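PDB 5EJD: TqaA from Penicillium aethiopicum, which forms the C-terminal, condensation-type domain of a nonribosomal peptide synthetase, which holds a 4'-phosphopantetheine arm here and probably acts as a ligase. Local coordinates for residues Met232-Ala237 with Pro374-Val379; Gln380-Asp385 with Phe426-Ala431; Gly291-Val296 with Arg325-Glu330; Lys261-Pro266 with Asn456-Ile461. All coordinates share one frame; numbering follows the deposited sequence.

Contact 1 (Met232-Ala237 with Pro374-Val379); sequences MAVPFA and PLSLIV
Met232 reaches across to Leu375 and Ser376 where a loop of the condensation-type domain lies against the start of strand 377-381, one of the inner strands of a mixed six-stranded sheet. Residues 232-237 have no regular structure, so side chains and one water do the joining. The methionine can be followed outward. Its CB sets the direction toward residues 374-379 and meets none of their atoms closely; CG brushes the backbone of the adjacent strand, 3.5 Å from Val296 O. SD comes next, 3.8 Å from Leu375 CD2. The tip, CE, presses on that same CD2 at 3.4 Å and also lies 3.7 Å from Ser376 N. This span is possible because the chain is extended, with CG trans to the main-chain nitrogen (chi1 -162°) and chi2 at 179°. A long, flexible and apolar methionine suits such a bridge to a leucine branch, and Trp369 packs on it as well.

Ser376 fits the next step because it is small. Its hydroxyl sits in the bend made by Ala233, Val234 and Pro235, with OG 3.5 Å from Val234 CA, while its CB meets Val234 CG1. The main chain of the serine is tied across by water: the water donates to Ser376 O at 2.9 Å and accepts a weak bond from Phe236 N. That water lies in the plane of the Phe236 ring, at its edge. Further along, the rigid ring of Pro235 comes over the beginning of the strand, where its CG stands 4.3 Å from Leu377 CB.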
loop_
_atom_site.group_PDB
_atom_site.type_symbol
_atom_site.label_atom_id
_atom_site.label_comp_id
_atom_site.label_asym_id
_atom_site.label_seq_id
_atom_site.Cartn_x
_atom_site.Cartn_y
_atom_site.Cartn_z
ATOM N N MET A 232 -11.935 21.728 -0.424
ATOM C CA MET A 232 -11.619 20.602 0.439
ATOM C C MET A 232 -11.843 20.980 1.877
ATOM O O MET A 232 -11.063 21.689 2.463
ATOM C CB MET A 232 -10.197 20.109 0.235
ATOM C CG MET A 232 -10.044 18.699 0.786
ATOM S SD MET A 232 -8.401 17.967 0.589
ATOM C CE MET A 232 -8.677 16.727 1.887
ATOM N N ALA A 233 -12.945 20.521 2.428
ATOM C CA ALA A 233 -13.312 20.889 3.760
ATOM C C ALA A 233 -12.608 19.977 4.754
ATOM O O ALA A 233 -12.216 18.861 4.422
ATOM C CB ALA A 233 -14.816 20.793 3.941
ATOM N N VAL A 234 -12.495 20.474 5.982
ATOM C CA VAL A 234 -11.939 19.754 7.075
ATOM C C VAL A 234 -13.086 19.293 7.980
ATOM O O VAL A 234 -13.625 20.076 8.713
ATOM C CB VAL A 234 -10.988 20.650 7.854
ATOM C CG1 VAL A 234 -10.369 19.894 9.029
ATOM C CG2 VAL A 234 -9.913 21.233 6.928
ATOM N N PRO A 235 -13.466 18.008 7.919
ATOM C CA PRO A 235 -14.621 17.565 8.678
ATOM C C PRO A 235 -14.394 17.455 10.164
ATOM O O PRO A 235 -15.374 17.467 10.893
ATOM C CB PRO A 235 -14.932 16.175 8.094
ATOM C CG PRO A 235 -13.692 15.744 7.434
ATOM C CD PRO A 235 -13.014 16.990 6.949
ATOM N N PHE A 236 -13.145 17.346 10.615
ATOM C CA PHE A 236 -12.841 17.262 12.058
ATOM C C PHE A 236 -11.604 18.052 12.532
ATOM O O PHE A 236 -10.555 17.964 11.922
ATOM C CB PHE A 236 -12.646 15.804 12.426
ATOM C CG PHE A 236 -13.737 14.882 11.929
ATOM C CD1 PHE A 236 -14.946 14.744 12.609
ATOM C CD2 PHE A 236 -13.546 14.145 10.774
ATOM C CE1 PHE A 236 -15.948 13.882 12.143
ATOM C CE2 PHE A 236 -14.528 13.274 10.300
ATOM C CZ PHE A 236 -15.729 13.137 10.993
ATOM N N ALA A 237 -11.717 18.775 13.655
ATOM C CA ALA A 237 -10.652 19.726 14.172
ATOM C C ALA A 237 -9.298 19.160 14.651
ATOM O O ALA A 237 -8.532 19.808 15.395
ATOM C CB ALA A 237 -11.250 20.558 15.289
ATOM N N PRO A 374 -2.677 19.741 3.780
ATOM C CA PRO A 374 -2.886 18.332 4.143
ATOM C C PRO A 374 -4.278 17.799 3.814
ATOM O O PRO A 374 -5.242 18.550 3.816
ATOM C CB PRO A 374 -2.701 18.333 5.668
ATOM C CG PRO A 374 -3.184 19.694 6.079
ATOM C CD PRO A 374 -2.850 20.638 4.938
ATOM N N LEU A 375 -4.359 16.511 3.543
ATOM C CA LEU A 375 -5.618 15.793 3.543
ATOM C C LEU A 375 -6.057 15.625 4.971
ATOM O O LEU A 375 -5.241 15.332 5.812
ATOM C CB LEU A 375 -5.445 14.418 2.930
ATOM C CG LEU A 375 -4.975 14.417 1.467
ATOM C CD1 LEU A 375 -4.534 13.012 1.035
ATOM C CD2 LEU A 375 -6.054 14.967 0.543
ATOM N N SER A 376 -7.336 15.855 5.258
ATOM C CA SER A 376 -7.819 15.738 6.622
ATOM C C SER A 376 -8.626 14.476 6.868
ATOM O O SER A 376 -8.874 14.120 8.010
ATOM C CB SER A 376 -8.610 16.978 7.071
ATOM O OG SER A 376 -9.541 17.338 6.100
ATOM N N LEU A 377 -9.076 13.836 5.805
ATOM C CA LEU A 377 -9.758 12.545 5.918
ATOM C C LEU A 377 -9.212 11.615 4.813
ATOM O O LEU A 377 -9.076 12.037 3.647
ATOM C CB LEU A 377 -11.240 12.699 5.741
ATOM C CG LEU A 377 -11.965 11.368 5.815
ATOM C CD1 LEU A 377 -12.042 10.873 7.219
ATOM C CD2 LEU A 377 -13.377 11.515 5.298
ATOM N N ILE A 378 -8.831 10.397 5.192
ATOM C CA ILE A 378 -8.312 9.460 4.234
ATOM C C ILE A 378 -9.003 8.108 4.413
ATOM O O ILE A 378 -9.024 7.568 5.518
ATOM C CB ILE A 378 -6.813 9.270 4.373
ATOM C CG1 ILE A 378 -6.120 10.606 4.298
ATOM C CG2 ILE A 378 -6.292 8.349 3.276
ATOM C CD1 ILE A 378 -4.642 10.562 4.564
ATOM N N VAL A 379 -9.546 7.569 3.318
ATOM C CA VAL A 379 -10.171 6.277 3.327
ATOM C C VAL A 379 -9.259 5.253 2.647
ATOM O O VAL A 379 -8.847 5.483 1.515
ATOM C CB VAL A 379 -11.477 6.327 2.562
ATOM C CG1 VAL A 379 -12.102 4.948 2.506
ATOM C CG2 VAL A 379 -12.425 7.292 3.218
HETATM O O HOH W 1 -10.857 15.550 9.631
#

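Contact 2 (Gln380-Asp385 with Phe426-Ala431); sequences QHQNID and FTEPHA. With PNS (4'-phosphopantetheine), chain R.
Gln380 pairs with Phe426 and His381 with Thr427 as parallel strands, Thr427 N donating to Gln380 O (3.1 Å) and Thr427 O accepting from Gln382 N (2.9 Å, 164° at the hydrogen). On the face turned to helix 274-289, His381 and Thr427 cross at about a right angle. His381 CG is anti to N (chi1 -179°), which brings ND1 to Thr427 OG1 at 2.7 Å; the hydroxyl lies in the ring plane and holds the imidazole's rotation. On the other face Gln380 runs beside Phe426, Gln380 CG 3.7 Å from Phe426 CE1, and Trp258 adds a second ring.

Strand 377-381 of this condensation-domain sheet ends at the phosphopantetheine pocket, with strand 423-429 backing it. Past His381 the chain bends in an inverse gamma turn centred on Asn383, whose ND2 donates to O27 of the 4'-phosphopantetheine at 3.2 Å. Ser40 of the other TqaA chain and Thr273 also bond the arm. Gln382 lies between arm and strand, CG 4.0 Å from Glu428 CG. A glycine in its place would probably open a gap between Glu428 and the arm and leave the Glu428 chain without this neighbour. Pro429 CD closes on Gln382 O at 3.3 Å.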
loop_
_atom_site.group_PDB
_atom_site.type_symbol
_atom_site.label_atom_id
_atom_site.label_comp_id
_atom_site.label_asym_id
_atom_site.label_seq_id
_atom_site.Cartn_x
_atom_site.Cartn_y
_atom_site.Cartn_z
ATOM N N GLN A 380 -8.922 4.157 3.350
ATOM C CA GLN A 380 -8.159 3.051 2.752
ATOM C C GLN A 380 -8.952 1.809 2.738
ATOM O O GLN A 380 -9.099 1.185 3.800
ATOM C CB GLN A 380 -7.004 2.493 3.553
ATOM C CG GLN A 380 -5.907 3.400 3.804
ATOM C CD GLN A 380 -4.538 2.750 3.822
ATOM O OE1 GLN A 380 -4.285 1.579 4.178
ATOM N NE2 GLN A 380 -3.631 3.582 3.524
ATOM N N HIS A 381 -9.276 1.334 1.571
ATOM C CA HIS A 381 -9.851 0.057 1.536
ATOM C C HIS A 381 -8.714 -0.986 1.401
ATOM O O HIS A 381 -7.904 -0.923 0.489
ATOM C CB HIS A 381 -10.857 -0.021 0.402
ATOM C CG HIS A 381 -11.515 -1.348 0.325
ATOM N ND1 HIS A 381 -12.357 -1.811 1.309
ATOM C CD2 HIS A 381 -11.420 -2.341 -0.585
ATOM C CE1 HIS A 381 -12.805 -3.009 0.981
ATOM N NE2 HIS A 381 -12.243 -3.363 -0.159
ATOM N N GLN A 382 -8.727 -2.001 2.260
ATOM C CA GLN A 382 -7.681 -2.999 2.308
ATOM C C GLN A 382 -7.968 -4.271 1.481
ATOM O O GLN A 382 -8.096 -5.339 2.026
ATOM C CB GLN A 382 -7.475 -3.419 3.736
ATOM C CG GLN A 382 -7.309 -2.291 4.707
ATOM C CD GLN A 382 -5.897 -1.703 4.657
ATOM O OE1 GLN A 382 -5.382 -1.404 3.600
ATOM N NE2 GLN A 382 -5.336 -1.436 5.813
ATOM N N ASN A 383 -8.017 -4.150 0.162
ATOM C CA ASN A 383 -8.194 -5.278 -0.675
ATOM C C ASN A 383 -6.871 -5.884 -1.060
ATOM O O ASN A 383 -6.592 -6.167 -2.219
ATOM C CB ASN A 383 -9.093 -4.963 -1.879
ATOM C CG ASN A 383 -8.706 -3.716 -2.611
ATOM O OD1 ASN A 383 -7.833 -2.955 -2.202
ATOM N ND2 ASN A 383 -9.391 -3.475 -3.711
ATOM N N ILE A 384 -6.105 -6.224 -0.050
ATOM C CA ILE A 384 -4.787 -6.838 -0.195
ATOM C C ILE A 384 -4.742 -8.029 0.772
ATOM O O ILE A 384 -5.672 -8.241 1.533
ATOM C CB ILE A 384 -3.737 -5.872 0.293
ATOM C CG1 ILE A 384 -4.259 -5.245 1.603
ATOM C CG2 ILE A 384 -3.484 -4.835 -0.749
ATOM C CD1 ILE A 384 -3.227 -4.586 2.420
ATOM N N ASP A 385 -3.656 -8.779 0.794
ATOM C CA ASP A 385 -3.552 -9.922 1.745
ATOM C C ASP A 385 -3.658 -9.450 3.168
ATOM O O ASP A 385 -2.966 -8.554 3.593
ATOM C CB ASP A 385 -2.233 -10.668 1.575
ATOM C CG ASP A 385 -2.162 -11.436 0.282
ATOM O OD1 ASP A 385 -3.134 -11.378 -0.503
ATOM O OD2 ASP A 385 -1.123 -12.095 0.022
ATOM N N PHE A 426 -10.140 2.895 7.706
ATOM C CA PHE A 426 -9.688 1.677 7.079
ATOM C C PHE A 426 -10.870 0.713 7.011
ATOM O O PHE A 426 -11.643 0.611 7.952
ATOM C CB PHE A 426 -8.624 1.045 7.931
ATOM C CG PHE A 426 -7.393 1.898 8.122
ATOM C CD1 PHE A 426 -6.416 1.959 7.154
ATOM C CD2 PHE A 426 -7.166 2.555 9.306
ATOM C CE1 PHE A 426 -5.276 2.725 7.338
ATOM C CE2 PHE A 426 -6.038 3.314 9.486
ATOM C CZ PHE A 426 -5.102 3.426 8.492
ATOM N N THR A 427 -11.009 -0.009 5.916
ATOM C CA THR A 427 -11.991 -1.073 5.827
ATOM C C THR A 427 -11.311 -2.392 5.450
ATOM O O THR A 427 -10.606 -2.468 4.453
ATOM C CB THR A 427 -13.104 -0.740 4.807
ATOM O OG1 THR A 427 -12.528 -0.276 3.580
ATOM C CG2 THR A 427 -13.975 0.344 5.360
ATOM N N GLU A 428 -11.524 -3.416 6.268
ATOM C CA GLU A 428 -10.926 -4.707 6.055
ATOM C C GLU A 428 -12.007 -5.706 5.691
ATOM O O GLU A 428 -12.851 -6.025 6.504
ATOM C CB GLU A 428 -10.209 -5.201 7.327
ATOM C CG GLU A 428 -8.843 -4.588 7.565
ATOM C CD GLU A 428 -8.057 -5.266 8.685
ATOM O OE1 GLU A 428 -8.537 -6.246 9.282
ATOM O OE2 GLU A 428 -6.913 -4.829 8.947
ATOM N N PRO A 429 -11.932 -6.246 4.500
ATOM C CA PRO A 429 -12.832 -7.272 4.071
ATOM C C PRO A 429 -12.400 -8.702 4.442
ATOM O O PRO A 429 -11.671 -9.327 3.706
ATOM C CB PRO A 429 -12.833 -7.088 2.535
ATOM C CG PRO A 429 -11.458 -6.636 2.225
ATOM C CD PRO A 429 -10.991 -5.852 3.431
ATOM N N HIS A 430 -12.870 -9.198 5.569
ATOM C CA HIS A 430 -12.667 -10.592 5.968
ATOM C C HIS A 430 -13.801 -11.493 5.482
ATOM O O HIS A 430 -14.782 -11.040 4.891
ATOM C CB HIS A 430 -12.596 -10.697 7.486
ATOM C CG HIS A 430 -11.509 -9.880 8.089
ATOM N ND1 HIS A 430 -10.202 -10.316 8.158
ATOM C CD2 HIS A 430 -11.525 -8.655 8.657
ATOM C CE1 HIS A 430 -9.468 -9.401 8.762
ATOM N NE2 HIS A 430 -10.245 -8.383 9.073
ATOM N N ALA A 431 -13.597 -12.782 5.645
ATOM C CA ALA A 431 -14.531 -13.789 5.168
ATOM C C ALA A 431 -15.882 -13.694 5.844
ATOM O O ALA A 431 -16.928 -13.871 5.201
ATOM C CB ALA A 431 -13.938 -15.181 5.391
HETATM O O23 PNS R . -11.403 -2.860 -5.997
HETATM P P24 PNS R . -11.062 -1.424 -6.315
HETATM O O26 PNS R . -12.193 -0.557 -6.704
HETATM O O27 PNS R . -9.937 -0.812 -5.307
HETATM C C28 PNS R . -9.545 0.536 -5.130
HETATM C C29 PNS R . -8.347 0.768 -4.098
HETATM C C30 PNS R . -9.252 0.534 -2.933
HETATM C C31 PNS R . -8.162 2.187 -4.664
HETATM C C32 PNS R . -7.331 -0.350 -4.489
HETATM O O33 PNS R . -7.056 -0.263 -5.943
HETATM C C34 PNS R . -6.028 0.053 -3.827
HETATM O O35 PNS R . -5.247 0.826 -4.395
HETATM N N36 PNS R . -5.494 -0.102 -2.660
HETATM C C37 PNS R . -5.838 -0.775 -1.490
HETATM C C38 PNS R . -4.631 -1.508 -0.930
HETATM C C39 PNS R . -3.677 -0.750 -0.046
HETATM O O40 PNS R . -2.907 0.016 -0.560
HETATM N N41 PNS R . -3.686 -1.065 1.248
HETATM C C42 PNS R . -2.846 -0.450 2.243
HETATM C C43 PNS R . -1.397 -0.748 2.034
HETATM S S44 PNS R . -0.580 -1.048 3.616
#

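Contact 3 (Gly291-Val296 with Arg325-Glu330); sequences GSRDVV and RVTFPE
Asp294 and Arg325 form a two-pronged salt bridge. Arg325 grips the carboxylate side-on: NE donates to Asp294 OD1 at 3.1 Å and NH2 to Asp294 OD2 at 2.7 Å. Both oxygens use their syn lone pairs, and the two flat groups are nearly coplanar, 25° apart. The arginine is stretched from CG to NE, which carries its guanidinium edge out to the carboxylate. Thr327 adds a third bond, OG1 giving its proton to Asp294 OD1 (2.7 Å) from above the carboxylate plane. With an alanine here, Arg325 would probably be left without its opposite charge and the Thr327 hydroxyl without its acceptor. NH1 of the arginine is held by the carbonyls of Tyr226 and Asp228.

Beneath this polar face run antiparallel strands, 294-296 and 325-327, 170° apart in direction. Val295 and Val326 are the hydrogen-bonded pair, Val295 N reaching Val326 O at 3.0 Å and Val326 N reaching Val295 O at 2.9 Å. Past the strand end, Phe328 N continues the pattern by donating to Arg293 O. Arg293 answers with its side chain: NH1 meets Phe328 O at 2.7 Å in the guanidinium plane, while Glu330 CB lies over one face of that group.

Packing takes the opposite face. Val295 CG2 rests 4.0 Å from Val326 CB, and helices 274-289 and 337-349 cover Val326, where beta-branched aliphatics suit a strand under helices. The chemistry thus divides the edge of this condensation-domain sheet: a salt bridge and a hydroxyl fasten one face, where Val296 also packs on the Arg325 chain, and hydrocarbon beds the other on helices.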
loop_
_atom_site.group_PDB
_atom_site.type_symbol
_atom_site.label_atom_id
_atom_site.label_comp_id
_atom_site.label_asym_id
_atom_site.label_seq_id
_atom_site.Cartn_x
_atom_site.Cartn_y
_atom_site.Cartn_z
ATOM N N GLY A 291 -22.375 20.687 5.021
ATOM C CA GLY A 291 -23.696 20.895 4.376
ATOM C C GLY A 291 -23.476 21.039 2.915
ATOM O O GLY A 291 -23.637 22.131 2.372
ATOM N N SER A 292 -23.002 19.975 2.285
ATOM C CA SER A 292 -22.416 20.140 0.980
ATOM C C SER A 292 -22.813 19.046 0.043
ATOM O O SER A 292 -22.988 17.904 0.424
ATOM C CB SER A 292 -20.886 20.264 1.070
ATOM O OG SER A 292 -20.367 20.747 -0.158
ATOM N N ARG A 293 -22.964 19.436 -1.204
ATOM C CA ARG A 293 -23.229 18.497 -2.252
ATOM C C ARG A 293 -21.941 18.115 -2.972
ATOM O O ARG A 293 -21.973 17.233 -3.809
ATOM C CB ARG A 293 -24.173 19.006 -3.356
ATOM C CG ARG A 293 -24.462 20.442 -3.523
ATOM C CD ARG A 293 -25.266 20.634 -4.846
ATOM N NE ARG A 293 -24.578 21.494 -5.816
ATOM C CZ ARG A 293 -23.890 21.151 -6.906
ATOM N NH1 ARG A 293 -23.726 19.893 -7.277
ATOM N NH2 ARG A 293 -23.366 22.122 -7.651
ATOM N N ASP A 294 -20.876 18.865 -2.735
ATOM C CA ASP A 294 -19.635 18.675 -3.443
ATOM C C ASP A 294 -18.503 18.438 -2.425
ATOM O O ASP A 294 -18.064 19.383 -1.775
ATOM C CB ASP A 294 -19.321 19.890 -4.331
ATOM C CG ASP A 294 -18.230 19.597 -5.352
ATOM O OD1 ASP A 294 -17.948 18.414 -5.642
ATOM O OD2 ASP A 294 -17.647 20.543 -5.890
ATOM N N VAL A 295 -18.083 17.182 -2.283
ATOM C CA VAL A 295 -17.121 16.815 -1.264
ATOM C C VAL A 295 -15.846 16.279 -1.855
ATOM O O VAL A 295 -15.839 15.596 -2.861
ATOM C CB VAL A 295 -17.697 15.802 -0.247
ATOM C CG1 VAL A 295 -18.891 16.407 0.485
ATOM C CG2 VAL A 295 -18.130 14.508 -0.889
ATOM N N VAL A 296 -14.751 16.646 -1.217
ATOM C CA VAL A 296 -13.436 16.147 -1.536
ATOM C C VAL A 296 -12.738 15.631 -0.294
ATOM O O VAL A 296 -12.650 16.309 0.721
ATOM C CB VAL A 296 -12.576 17.222 -2.110
ATOM C CG1 VAL A 296 -11.214 16.672 -2.424
ATOM C CG2 VAL A 296 -13.230 17.742 -3.373
ATOM N N ARG A 325 -13.152 13.167 -5.412
ATOM C CA ARG A 325 -14.222 14.140 -5.416
ATOM C C ARG A 325 -15.542 13.486 -5.788
ATOM O O ARG A 325 -15.668 12.850 -6.825
ATOM C CB ARG A 325 -13.900 15.236 -6.418
ATOM C CG ARG A 325 -14.877 16.400 -6.399
ATOM C CD ARG A 325 -14.582 17.361 -7.529
ATOM N NE ARG A 325 -15.402 18.548 -7.431
ATOM C CZ ARG A 325 -15.283 19.613 -8.208
ATOM N NH1 ARG A 325 -14.344 19.679 -9.127
ATOM N NH2 ARG A 325 -16.101 20.640 -8.043
ATOM N N VAL A 326 -16.538 13.700 -4.961
ATOM C CA VAL A 326 -17.893 13.176 -5.204
ATOM C C VAL A 326 -18.873 14.328 -5.159
ATOM O O VAL A 326 -18.964 15.049 -4.171
ATOM C CB VAL A 326 -18.291 12.153 -4.144
ATOM C CG1 VAL A 326 -19.726 11.704 -4.329
ATOM C CG2 VAL A 326 -17.400 10.929 -4.240
ATOM N N THR A 327 -19.557 14.536 -6.279
ATOM C CA THR A 327 -20.439 15.658 -6.490
ATOM C C THR A 327 -21.865 15.123 -6.647
ATOM O O THR A 327 -22.191 14.529 -7.662
ATOM C CB THR A 327 -20.032 16.431 -7.761
ATOM O OG1 THR A 327 -18.647 16.805 -7.692
ATOM C CG2 THR A 327 -20.854 17.679 -7.920
ATOM N N PHE A 328 -22.714 15.407 -5.670
ATOM C CA PHE A 328 -24.136 15.135 -5.764
ATOM C C PHE A 328 -24.809 16.259 -6.584
ATOM O O PHE A 328 -24.374 17.396 -6.564
ATOM C CB PHE A 328 -24.769 15.085 -4.404
ATOM C CG PHE A 328 -24.237 14.008 -3.514
ATOM C CD1 PHE A 328 -23.085 14.220 -2.788
ATOM C CD2 PHE A 328 -24.909 12.816 -3.374
ATOM C CE1 PHE A 328 -22.595 13.253 -1.966
ATOM C CE2 PHE A 328 -24.418 11.833 -2.551
ATOM C CZ PHE A 328 -23.252 12.059 -1.841
ATOM N N PRO A 329 -25.820 15.914 -7.408
ATOM C CA PRO A 329 -26.492 16.962 -8.163
ATOM C C PRO A 329 -27.241 17.905 -7.219
ATOM O O PRO A 329 -27.655 17.496 -6.130
ATOM C CB PRO A 329 -27.462 16.214 -9.065
ATOM C CG PRO A 329 -27.251 14.749 -8.827
ATOM C CD PRO A 329 -26.427 14.587 -7.590
ATOM N N GLU A 330 -27.412 19.148 -7.662
ATOM C CA GLU A 330 -28.115 20.196 -6.903
ATOM C C GLU A 330 -29.570 19.815 -6.624
ATOM O O GLU A 330 -30.091 20.097 -5.551
ATOM C CB GLU A 330 -27.946 21.559 -7.563
ATOM C CG GLU A 330 -28.638 22.639 -6.774
ATOM C CD GLU A 330 -28.626 23.997 -7.450
ATOM O OE1 GLU A 330 -28.145 24.094 -8.615
ATOM O OE2 GLU A 330 -29.130 24.943 -6.783
#

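Contact 4 (Lys261-Pro266 with Asn456-Ile461); sequences KGIVPP and NISAII
Ser458 and Ile461, one turn apart on helix 447-466, are the residues that meet the end of strand 256-263 and the loop after it. Helix and strand run almost the same way, 9° apart, with axes 9.0 Å from each other, in the layering of helices on a sheet found in condensation domains.

Ser458 comes first and points at the strand. It is small enough to let the backbones draw together, its CB lying 3.7 Å from Ile263 CG2. Its hydroxyl turns back to the helix: OG hydrogen-bonds to the carbonyl of Ala454, one turn earlier, with chi1 at -50° placing it beside its own backbone N. The same OG is also packed by the aliphatic part of Lys261, whose CG is 3.3 Å away, and the lysine chain then bends at chi2.

One turn on, Ile461 uses a single branch. CG2, the methyl pointing away from the residue's own N, is shared between Ile263 CD1 at 3.8 Å and Pro266 CG at 3.6 Å. The two isoleucines cross at about a right angle, and the rigid proline ring flanks them as the chain leaves the sheet. Leu434 of the next strand and Ala281 of helix 274-289 also pack on Ile461.

No hydrogen bond crosses from one segment to the other. Between them the helix therefore meets the strand by shape and apolar contact, the strand's backbone bonds going to strand 434-441, while the one polar group in the middle, the serine hydroxyl, has its need met within its own helix.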
loop_
_atom_site.group_PDB
_atom_site.type_symbol
_atom_site.label_atom_id
_atom_site.label_comp_id
_atom_site.label_asym_id
_atom_site.label_seq_id
_atom_site.Cartn_x
_atom_site.Cartn_y
_atom_site.Cartn_z
ATOM N N LYS A 261 -15.720 -1.487 14.063
ATOM C CA LYS A 261 -17.089 -1.891 13.923
ATOM C C LYS A 261 -17.272 -2.900 12.772
ATOM O O LYS A 261 -17.055 -2.572 11.619
ATOM C CB LYS A 261 -17.982 -0.687 13.695
ATOM C CG LYS A 261 -19.429 -1.069 13.408
ATOM C CD LYS A 261 -20.328 -0.995 14.617
ATOM C CE LYS A 261 -21.788 -1.349 14.277
ATOM N NZ LYS A 261 -22.129 -2.714 14.712
ATOM N N GLY A 262 -17.711 -4.109 13.106
ATOM C CA GLY A 262 -17.981 -5.141 12.119
ATOM C C GLY A 262 -19.413 -5.150 11.612
ATOM O O GLY A 262 -20.340 -4.855 12.344
ATOM N N ILE A 263 -19.586 -5.491 10.336
ATOM C CA ILE A 263 -20.902 -5.754 9.749
ATOM C C ILE A 263 -20.821 -6.993 8.888
ATOM O O ILE A 263 -19.722 -7.490 8.595
ATOM C CB ILE A 263 -21.417 -4.574 8.900
ATOM C CG1 ILE A 263 -20.451 -4.267 7.752
ATOM C CG2 ILE A 263 -21.598 -3.336 9.778
ATOM C CD1 ILE A 263 -20.916 -3.181 6.799
ATOM N N VAL A 264 -21.980 -7.507 8.499
ATOM C CA VAL A 264 -22.055 -8.670 7.625
ATOM C C VAL A 264 -21.491 -8.257 6.264
ATOM O O VAL A 264 -21.734 -7.134 5.812
ATOM C CB VAL A 264 -23.516 -9.140 7.524
ATOM C CG1 VAL A 264 -23.728 -10.124 6.365
ATOM C CG2 VAL A 264 -23.963 -9.754 8.857
ATOM N N PRO A 265 -20.695 -9.127 5.618
ATOM C CA PRO A 265 -20.135 -8.671 4.350
ATOM C C PRO A 265 -21.225 -8.240 3.379
ATOM O O PRO A 265 -22.114 -9.007 3.073
ATOM C CB PRO A 265 -19.355 -9.883 3.821
ATOM C CG PRO A 265 -19.088 -10.697 5.027
ATOM C CD PRO A 265 -20.298 -10.503 5.917
ATOM N N PRO A 266 -21.141 -7.004 2.880
ATOM C CA PRO A 266 -22.105 -6.494 1.923
ATOM C C PRO A 266 -22.151 -7.282 0.620
ATOM O O PRO A 266 -21.120 -7.766 0.160
ATOM C CB PRO A 266 -21.596 -5.079 1.635
ATOM C CG PRO A 266 -20.640 -4.761 2.708
ATOM C CD PRO A 266 -20.051 -6.042 3.130
ATOM N N ASN A 456 -22.113 5.142 11.761
ATOM C CA ASN A 456 -22.786 5.721 10.632
ATOM C C ASN A 456 -22.289 5.173 9.307
ATOM O O ASN A 456 -23.105 4.829 8.452
ATOM C CB ASN A 456 -22.652 7.233 10.654
ATOM C CG ASN A 456 -23.438 7.867 11.805
ATOM O OD1 ASN A 456 -24.360 7.280 12.332
ATOM N ND2 ASN A 456 -23.012 9.050 12.231
ATOM N N ILE A 457 -20.967 5.086 9.124
ATOM C CA ILE A 457 -20.405 4.591 7.850
ATOM C C ILE A 457 -20.865 3.155 7.668
ATOM O O ILE A 457 -21.345 2.799 6.616
ATOM C CB ILE A 457 -18.858 4.636 7.802
ATOM C CG1 ILE A 457 -18.286 6.032 8.046
ATOM C CG2 ILE A 457 -18.365 4.122 6.494
ATOM C CD1 ILE A 457 -18.546 7.015 6.967
ATOM N N SER A 458 -20.776 2.340 8.722
ATOM C CA SER A 458 -21.251 0.962 8.660
ATOM C C SER A 458 -22.705 0.855 8.242
ATOM O O SER A 458 -23.079 -0.027 7.474
ATOM C CB SER A 458 -21.168 0.293 10.028
ATOM O OG SER A 458 -19.903 0.485 10.566
ATOM N N ALA A 459 -23.543 1.672 8.855
ATOM C CA ALA A 459 -24.985 1.584 8.648
ATOM C C ALA A 459 -25.275 1.915 7.183
ATOM O O ALA A 459 -26.073 1.241 6.536
ATOM C CB ALA A 459 -25.723 2.540 9.600
ATOM N N ILE A 460 -24.616 2.944 6.679
ATOM C CA ILE A 460 -24.843 3.364 5.300
ATOM C C ILE A 460 -24.391 2.267 4.331
ATOM O O ILE A 460 -25.053 2.016 3.322
ATOM C CB ILE A 460 -24.104 4.668 4.986
ATOM C CG1 ILE A 460 -24.683 5.811 5.823
ATOM C CG2 ILE A 460 -24.211 5.002 3.504
ATOM C CD1 ILE A 460 -23.774 7.030 5.882
ATOM N N ILE A 461 -23.248 1.643 4.618
ATOM C CA ILE A 461 -22.768 0.592 3.743
ATOM C C ILE A 461 -23.835 -0.507 3.661
ATOM O O ILE A 461 -24.152 -0.989 2.590
ATOM C CB ILE A 461 -21.427 0.013 4.226
ATOM C CG1 ILE A 461 -20.325 1.025 4.029
ATOM C CG2 ILE A 461 -21.091 -1.268 3.502
ATOM C CD1 ILE A 461 -18.992 0.644 4.624
#

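How the contacts relate
All four contacts belong to one mixed six-stranded sheet of the condensation domain. Contact 3 pairs its edge strand 320-327 with 294-301; contacts 1 and 2 follow strand 377-381 in the interior, directly adjoining in sequence, though their centres are 21 Å apart; contact 4 covers the opposite edge strand, 256-263. Contacts 2 and 4 are nearest (13 Å between centres), then 1 and 3 (15 Å); contacts 2 and 3 are farthest, at 26 Å. Along the chain, contact 3 falls within the spans of both 1 and 4, which themselves interlock, and contact 2, which follows contact 1, also lies within that of 4. Distant sequence is thereby woven into one framework, and contact 2 alone reaches the pantetheine.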